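Local coordinates for chromosome replication initiation protein (Geobacillus kaustophilus hta426, PDB 2VN2), which takes part in the initiation of chromosome replication as a primosome component, here represented by its N-terminal domain, at the interface of chains A and B. Coordinates in Å, arbitrary orientation; residue numbers count along the deposited sequence, not the author numbering. Chains: chain A/B, Chromosome replication initiation protein.

Contact 1: the interface of chains A and B. Residues chain A 114, 119-120; chain B 5, 9.
A:Glu119 and A:Ala114 meet B:Lys5 in a two-fold symmetric interface of identical chains, where the N-terminal helix of one copy lies against the end of helix 100-116 in the other; if this pairing is the biological one, the exchange of contacts probably ties the pair together at its periphery. B:Lys5 is the most covered residue, chain A hiding 66 Å² of its surface. Its CG is anti to the backbone N (chi1 -151°), and bends at chi2 and chi3 carry the terminal amine round towards A:Glu119. There the lysine slants across the glutamate stem: NZ of B:Lys5 lies 3.3 Å from CG of A:Glu119. The carboxylate is turned aside, its OE2 4.3 Å from NZ of B:Lys5, so the opposite charges are likely to attract without direct contact. Further back, CD of B:Lys5 packs 4.2 Å from the CB methyl of A:Ala114, and CG 4.3 Å from CD2 of A:Leu120. B:Trp9, one turn on, barely touches chain A, but the carbonyl O of B:Lys5 covers one indole face near the rim. In the fold, B:Lys5 and B:Trp9 lie on the N-terminal helix, residues 3 to 10 in chain B, A:Ala114 near the end of helix 100-116, and A:Glu119 and A:Leu120 in the tail.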
ATOM      1  N   ALA A 114      14.836  18.081   9.936  1.00 31.49           N
ATOM      2  CA  ALA A 114      15.729  17.193  10.666  1.00 30.40           C
ATOM      3  C   ALA A 114      16.841  18.047  11.375  1.00 31.60           C
ATOM      4  O   ALA A 114      17.120  17.835  12.570  1.00 31.32           O
ATOM      5  CB  ALA A 114      16.376  16.167   9.713  1.00 28.94           C
ATOM      6  N   GLU A 119      18.537  16.683  14.449  1.00 52.32           N
ATOM      7  CA  GLU A 119      18.317  15.236  14.313  1.00 54.86           C
ATOM      8  C   GLU A 119      19.367  14.632  13.428  1.00 55.21           C
ATOM      9  O   GLU A 119      19.424  13.417  13.273  1.00 55.36           O
ATOM     10  CB  GLU A 119      16.934  14.923  13.794  1.00 57.13           C
ATOM     11  CG  GLU A 119      16.200  13.981  14.685  1.00 60.92           C
ATOM     12  CD  GLU A 119      15.212  14.667  15.571  1.00 64.14           C
ATOM     13  OE1 GLU A 119      15.595  15.098  16.733  1.00 66.14           O
ATOM     14  OE2 GLU A 119      14.026  14.739  15.103  1.00 65.94           O
ATOM     15  N   LEU A 120      20.226  15.501  12.902  1.00 54.92           N
ATOM     16  CA  LEU A 120      21.380  15.126  12.132  1.00 55.12           C
ATOM     17  C   LEU A 120      22.722  14.844  12.922  1.00 56.73           C
ATOM     18  O   LEU A 120      23.612  14.254  12.274  1.00 58.23           O
ATOM     19  CB  LEU A 120      21.543  16.162  11.011  1.00 53.69           C
ATOM     20  CG  LEU A 120      20.436  16.179   9.918  1.00 51.89           C
ATOM     21  CD1 LEU A 120      20.878  17.105   8.881  1.00 49.50           C
ATOM     22  CD2 LEU A 120      20.230  14.817   9.265  1.00 51.52           C
TER
ATOM     23  N   LYS B   5      19.041   8.577   8.794  1.00 37.46           N
ATOM     24  CA  LYS B   5      17.867   9.504   8.567  1.00 34.37           C
ATOM     25  C   LYS B   5      17.066   9.114   7.320  1.00 30.56           C
ATOM     26  O   LYS B   5      15.854   9.028   7.390  1.00 29.40           O
ATOM     27  CB  LYS B   5      18.219  11.031   8.528  1.00 34.95           C
ATOM     28  CG  LYS B   5      16.987  11.964   9.028  1.00 37.21           C
ATOM     29  CD  LYS B   5      16.935  12.120  10.592  1.00 37.83           C
ATOM     30  CE  LYS B   5      15.492  12.088  11.125  1.00 40.96           C
ATOM     31  NZ  LYS B   5      15.370  11.563  12.545  1.00 41.17           N
ATOM     32  N   TRP B   9      13.150   7.542   6.874  1.00 25.37           N
ATOM     33  CA  TRP B   9      12.175   8.122   5.974  1.00 26.87           C
ATOM     34  C   TRP B   9      11.611   7.042   5.099  1.00 27.20           C
ATOM     35  O   TRP B   9      10.414   7.017   4.904  1.00 25.40           O
ATOM     36  CB  TRP B   9      12.747   9.224   5.094  1.00 25.20           C
ATOM     37  CG  TRP B   9      13.171  10.504   5.840  1.00 28.06           C
ATOM     38  CD1 TRP B   9      12.670  10.979   7.053  1.00 25.01           C
ATOM     39  CD2 TRP B   9      14.187  11.445   5.423  1.00 27.47           C
ATOM     40  NE1 TRP B   9      13.293  12.133   7.363  1.00 29.81           N
ATOM     41  CE2 TRP B   9      14.229  12.451   6.397  1.00 29.24           C
ATOM     42  CE3 TRP B   9      15.010  11.548   4.299  1.00 28.69           C
ATOM     43  CZ2 TRP B   9      15.112  13.520   6.327  1.00 28.62           C
ATOM     44  CZ3 TRP B   9      15.866  12.642   4.199  1.00 28.63           C
ATOM     45  CH2 TRP B   9      15.936  13.594   5.222  1.00 29.87           C
TER

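Contact 2: the interface of chains A and B. Residues chain A 12, 14-15, 43, 46; chain B 17, 19, 22.
The backbone N of B:Val17 gives the shortest polar bond here, 2.6 Å to the carbonyl O of A:Ile15. Its return partner runs from N of A:Ile15 to O of B:Val17 at 2.9 Å. Together they form an antiparallel beta bridge that joins strand 14-18 of each copy across this pair of DnaD N-terminal domains. Just beyond the strand, B:Lys19 reaches over A:Ile15 with its chain extended, the lysine running square to the isoleucine. CD1 of the isoleucine is pressed against the lysine's methylenes and also lies 3.9 Å from CD2 of B:Leu22. The straight chain of B:Lys19, chi2 -179°, delivers NZ to A:Glu46, where it makes a salt bridge of 3.0 Å to the carboxylate OE1. The amine meets that oxygen on its anti side, 19° out of the carboxylate plane. Along the way CD of B:Lys19 passes 3.5 Å from the carbonyl O of A:Gln12. CD2 of B:Leu22 rests against CB of A:Ser43, whose OG, anti to the backbone N (chi1 -177°), binds a water at 2.7 Å that also contacts O of B:Lys19.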
ATOM      1  N   GLN A  12      -9.021  -5.574  -7.075  1.00 31.86           N
ATOM      2  CA  GLN A  12      -8.720  -4.189  -7.501  1.00 34.38           C
ATOM      3  C   GLN A  12      -7.483  -3.611  -6.799  1.00 34.23           C
ATOM      4  O   GLN A  12      -6.786  -2.787  -7.351  1.00 34.61           O
ATOM      5  CB  GLN A  12      -9.920  -3.262  -7.164  1.00 35.40           C
ATOM      6  CG  GLN A  12     -11.151  -3.744  -7.784  1.00 39.86           C
ATOM      7  CD  GLN A  12     -11.192  -3.395  -9.245  1.00 41.55           C
ATOM      8  OE1 GLN A  12     -10.197  -3.561  -9.972  1.00 40.96           O
ATOM      9  NE2 GLN A  12     -12.369  -2.859  -9.694  1.00 44.32           N
ATOM     10  N   SER A  14      -5.044  -1.447  -4.052  1.00 32.69           N
ATOM     11  CA  SER A  14      -4.865  -0.328  -3.139  1.00 34.17           C
ATOM     12  C   SER A  14      -3.788   0.525  -3.689  1.00 34.08           C
ATOM     13  O   SER A  14      -2.905  -0.003  -4.321  1.00 34.48           O
ATOM     14  CB  SER A  14      -4.486  -0.845  -1.771  1.00 32.52           C
ATOM     15  OG  SER A  14      -5.701  -1.329  -1.201  1.00 36.09           O
ATOM     16  N   ILE A  15      -3.887   1.823  -3.415  1.00 34.77           N
ATOM     17  CA  ILE A  15      -2.874   2.868  -3.639  1.00 35.60           C
ATOM     18  C   ILE A  15      -2.190   3.013  -2.260  1.00 36.02           C
ATOM     19  O   ILE A  15      -2.868   3.043  -1.206  1.00 36.85           O
ATOM     20  CB  ILE A  15      -3.526   4.153  -4.282  1.00 38.02           C
ATOM     21  CG1 ILE A  15      -3.227   4.195  -5.781  1.00 41.57           C
ATOM     22  CG2 ILE A  15      -2.923   5.501  -3.906  1.00 39.90           C
ATOM     23  CD1 ILE A  15      -4.391   3.778  -6.641  1.00 44.14           C
ATOM     24  N   SER A  43      -3.020   6.402  -9.537  1.00 33.77           N
ATOM     25  CA  SER A  43      -3.905   5.290  -9.854  1.00 34.08           C
ATOM     26  C   SER A  43      -4.010   4.999 -11.367  1.00 33.34           C
ATOM     27  O   SER A  43      -4.046   3.846 -11.784  1.00 33.92           O
ATOM     28  CB  SER A  43      -5.284   5.651  -9.285  1.00 33.57           C
ATOM     29  OG  SER A  43      -6.195   4.607  -9.488  1.00 36.57           O
ATOM     30  N   GLU A  46      -0.690   3.492 -12.482  1.00 44.33           N
ATOM     31  CA  GLU A  46      -0.659   2.059 -12.126  1.00 45.42           C
ATOM     32  C   GLU A  46      -1.564   1.204 -12.965  1.00 46.28           C
ATOM     33  O   GLU A  46      -1.418   0.029 -12.932  1.00 47.31           O
ATOM     34  CB  GLU A  46      -0.897   1.842 -10.676  1.00 44.33           C
ATOM     35  CG  GLU A  46       0.205   2.351  -9.895  1.00 42.63           C
ATOM     36  CD  GLU A  46      -0.098   2.121  -8.479  1.00 44.33           C
ATOM     37  OE1 GLU A  46      -1.004   1.276  -8.267  1.00 47.40           O
ATOM     38  OE2 GLU A  46       0.534   2.760  -7.566  1.00 43.69           O
TER
ATOM     39  N   VAL B  17      -4.960   2.844   0.359  1.00 25.64           N
ATOM     40  CA  VAL B  17      -6.218   3.423   0.016  1.00 24.94           C
ATOM     41  C   VAL B  17      -6.804   2.438  -1.015  1.00 23.85           C
ATOM     42  O   VAL B  17      -6.373   2.477  -2.162  1.00 21.99           O
ATOM     43  CB  VAL B  17      -6.005   4.902  -0.590  1.00 24.54           C
ATOM     44  CG1 VAL B  17      -7.312   5.494  -1.199  1.00 26.50           C
ATOM     45  CG2 VAL B  17      -5.614   5.812   0.534  1.00 24.92           C
ATOM     46  N   LYS B  19      -8.370   1.212  -4.243  1.00 22.16           N
ATOM     47  CA  LYS B  19      -8.783   1.801  -5.492  1.00 23.14           C
ATOM     48  C   LYS B  19     -10.306   1.941  -5.666  1.00 23.74           C
ATOM     49  O   LYS B  19     -10.780   2.856  -6.373  1.00 23.09           O
ATOM     50  CB  LYS B  19      -8.189   1.002  -6.674  1.00 22.93           C
ATOM     51  CG  LYS B  19      -6.675   1.251  -6.856  1.00 25.13           C
ATOM     52  CD  LYS B  19      -6.052   0.542  -7.977  1.00 26.13           C
ATOM     53  CE  LYS B  19      -4.514   0.801  -7.898  1.00 29.95           C
ATOM     54  NZ  LYS B  19      -3.645   0.104  -9.003  1.00 33.41           N
ATOM     55  N   LEU B  22     -11.076   5.098  -3.719  1.00 23.65           N
ATOM     56  CA  LEU B  22     -10.677   6.230  -4.613  1.00 25.70           C
ATOM     57  C   LEU B  22     -11.675   6.427  -5.763  1.00 25.38           C
ATOM     58  O   LEU B  22     -12.050   7.545  -6.107  1.00 26.57           O
ATOM     59  CB  LEU B  22      -9.369   5.891  -5.231  1.00 26.06           C
ATOM     60  CG  LEU B  22      -8.485   7.039  -5.634  1.00 29.84           C
ATOM     61  CD1 LEU B  22      -8.489   8.209  -4.576  1.00 29.61           C
ATOM     62  CD2 LEU B  22      -7.052   6.478  -5.964  1.00 27.78           C
TER
HETATM   63  O   HOH W   1      -8.568   4.204  -8.228  1.00 32.89           O

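Contact 3: the interface of chains A and B. Residues chain A 36, 40, 60-61; chain B 22-23, 25.
Helix 32-45 of chain A and the loop carrying A:Arg60 and A:Met61 receive the last residue of helix 19-22 of chain B, B:Leu22, and the loop after it with B:Gly23 and B:Tyr25, in this DnaD N-terminal domain. The phenol of B:Tyr25 and the imidazole of A:His40 reach towards each other from the two chains, and NE2 of the histidine hydrogen-bonds to OH of the tyrosine at 3.0 Å, with 172° at the hydrogen. With chi1 at 71° the tyrosine ring is swung towards chain A, bringing its hydroxyl to A:His40. The OH of B:Tyr25 also lies 3.2 Å from the carbonyl O of A:Arg60, a pairing suited to a hydrogen bond donated by the phenol. CG1 of A:Val36 backs the same hydroxyl at 3.4 Å. CE1 of A:His40 lies in plane at the edge of the tyrosine ring, while CD1 of B:Leu22 covers one histidine face near its rim. With the imidazole of A:His40 cut back to an alanine, the hydroxyl of B:Tyr25 is likely to lose its nitrogen partner, and a gap would probably open beside B:Leu22. CG of this leucine meets the guanidinium of A:Arg60 edge-on, 3.8 Å from NH1, and a water bridges O of A:Arg60 to O of B:Leu22. Nearby, CD of A:Arg60 packs against CA of B:Gly23.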
ATOM      1  N   VAL A  36      -5.703  14.422  -3.261  1.00 19.30           N
ATOM      2  CA  VAL A  36      -6.524  13.432  -3.889  1.00 18.82           C
ATOM      3  C   VAL A  36      -6.268  13.438  -5.418  1.00 19.75           C
ATOM      4  O   VAL A  36      -6.289  12.397  -6.052  1.00 18.10           O
ATOM      5  CB  VAL A  36      -8.002  13.627  -3.520  1.00 19.20           C
ATOM      6  CG1 VAL A  36      -8.931  12.444  -4.232  1.00 19.00           C
ATOM      7  CG2 VAL A  36      -8.184  13.620  -2.012  1.00 15.02           C
ATOM      8  N   HIS A  40      -5.443  10.268  -7.535  1.00 20.10           N
ATOM      9  CA  HIS A  40      -6.048   9.732  -8.839  1.00 19.45           C
ATOM     10  C   HIS A  40      -4.955   9.562  -9.942  1.00 19.90           C
ATOM     11  O   HIS A  40      -5.004   8.565 -10.664  1.00 19.06           O
ATOM     12  CB  HIS A  40      -7.216  10.487  -9.426  1.00 19.28           C
ATOM     13  CG  HIS A  40      -8.440  10.526  -8.569  1.00 21.30           C
ATOM     14  ND1 HIS A  40      -9.311   9.471  -8.440  1.00 22.27           N
ATOM     15  CD2 HIS A  40      -8.936  11.516  -7.794  1.00 22.35           C
ATOM     16  CE1 HIS A  40     -10.289   9.806  -7.619  1.00 22.35           C
ATOM     17  NE2 HIS A  40     -10.079  11.042  -7.214  1.00 24.51           N
ATOM     18  N   ARG A  60     -13.721  11.007 -11.537  1.00 34.73           N
ATOM     19  CA  ARG A  60     -13.831  10.430 -10.158  1.00 34.56           C
ATOM     20  C   ARG A  60     -13.720  11.484  -9.046  1.00 32.16           C
ATOM     21  O   ARG A  60     -13.635  11.145  -7.901  1.00 31.33           O
ATOM     22  CB  ARG A  60     -12.854   9.227  -9.956  1.00 37.29           C
ATOM     23  CG  ARG A  60     -12.869   8.090 -11.104  1.00 40.39           C
ATOM     24  CD  ARG A  60     -11.916   6.824 -10.801  1.00 44.05           C
ATOM     25  NE  ARG A  60     -10.538   6.772 -11.393  1.00 47.58           N
ATOM     26  CZ  ARG A  60      -9.295   6.764 -10.786  1.00 48.70           C
ATOM     27  NH1 ARG A  60      -9.034   6.865  -9.431  1.00 44.17           N
ATOM     28  NH2 ARG A  60      -8.232   6.653 -11.621  1.00 48.22           N
ATOM     29  N   MET A  61     -13.745  12.785  -9.372  1.00 29.95           N
ATOM     30  CA  MET A  61     -13.578  13.842  -8.342  1.00 27.49           C
ATOM     31  C   MET A  61     -14.869  14.680  -8.281  1.00 27.10           C
ATOM     32  O   MET A  61     -15.683  14.620  -9.209  1.00 26.00           O
ATOM     33  CB  MET A  61     -12.388  14.805  -8.627  1.00 24.11           C
ATOM     34  CG  MET A  61     -11.176  14.255  -9.034  1.00 23.62           C
ATOM     35  SD  MET A  61      -9.629  15.290  -9.064  1.00 16.89           S
ATOM     36  CE  MET A  61      -9.476  14.285 -10.328  1.00 22.33           C
TER
ATOM     37  N   LEU B  22     -11.076   5.098  -3.719  1.00 23.65           N
ATOM     38  CA  LEU B  22     -10.677   6.230  -4.613  1.00 25.70           C
ATOM     39  C   LEU B  22     -11.675   6.427  -5.763  1.00 25.38           C
ATOM     40  O   LEU B  22     -12.050   7.545  -6.107  1.00 26.57           O
ATOM     41  CB  LEU B  22      -9.369   5.891  -5.231  1.00 26.06           C
ATOM     42  CG  LEU B  22      -8.485   7.039  -5.634  1.00 29.84           C
ATOM     43  CD1 LEU B  22      -8.489   8.209  -4.576  1.00 29.61           C
ATOM     44  CD2 LEU B  22      -7.052   6.478  -5.964  1.00 27.78           C
ATOM     45  N   GLY B  23     -12.112   5.324  -6.368  1.00 25.69           N
ATOM     46  CA  GLY B  23     -13.012   5.352  -7.512  1.00 25.41           C
ATOM     47  C   GLY B  23     -14.470   5.639  -7.205  1.00 26.45           C
ATOM     48  O   GLY B  23     -15.258   5.861  -8.152  1.00 27.18           O
ATOM     49  N   TYR B  25     -15.754   7.326  -3.870  1.00 25.64           N
ATOM     50  CA  TYR B  25     -16.058   8.204  -2.764  1.00 25.79           C
ATOM     51  C   TYR B  25     -17.036   9.317  -3.174  1.00 27.52           C
ATOM     52  O   TYR B  25     -17.842   9.710  -2.399  1.00 28.55           O
ATOM     53  CB  TYR B  25     -14.792   8.754  -2.128  1.00 22.99           C
ATOM     54  CG  TYR B  25     -14.051   9.778  -3.012  1.00 21.34           C
ATOM     55  CD1 TYR B  25     -14.372  11.124  -2.979  1.00 18.07           C
ATOM     56  CD2 TYR B  25     -13.024   9.369  -3.903  1.00 22.75           C
ATOM     57  CE1 TYR B  25     -13.751  12.049  -3.790  1.00 17.37           C
ATOM     58  CE2 TYR B  25     -12.381  10.300  -4.748  1.00 21.41           C
ATOM     59  CZ  TYR B  25     -12.728  11.636  -4.661  1.00 20.28           C
ATOM     60  OH  TYR B  25     -12.079  12.525  -5.472  1.00 23.39           O
TER
HETATM   61  O   HOH W   2     -14.482   8.656  -7.273  1.00 40.06           O

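Contacts 2 and 3 are neighbours, the centres of their C-alpha atoms about 9 Å apart, and B:Leu22 belongs to both; helix 32-45 of chain A also serves each. They probably form one continuous surface, running from the paired strands through helix 19-22 into the following loop. Contact 1 lies apart, about 30 Å from contact 2 and 33 Å from contact 3 between the same centres, where the N-terminal helix meets the end of helix 100-116. The N-terminal helix and strand 14-18 of chain B run from contact 1 to contact 2. By symmetry, a central region and two outlying arms probably hold the pair together.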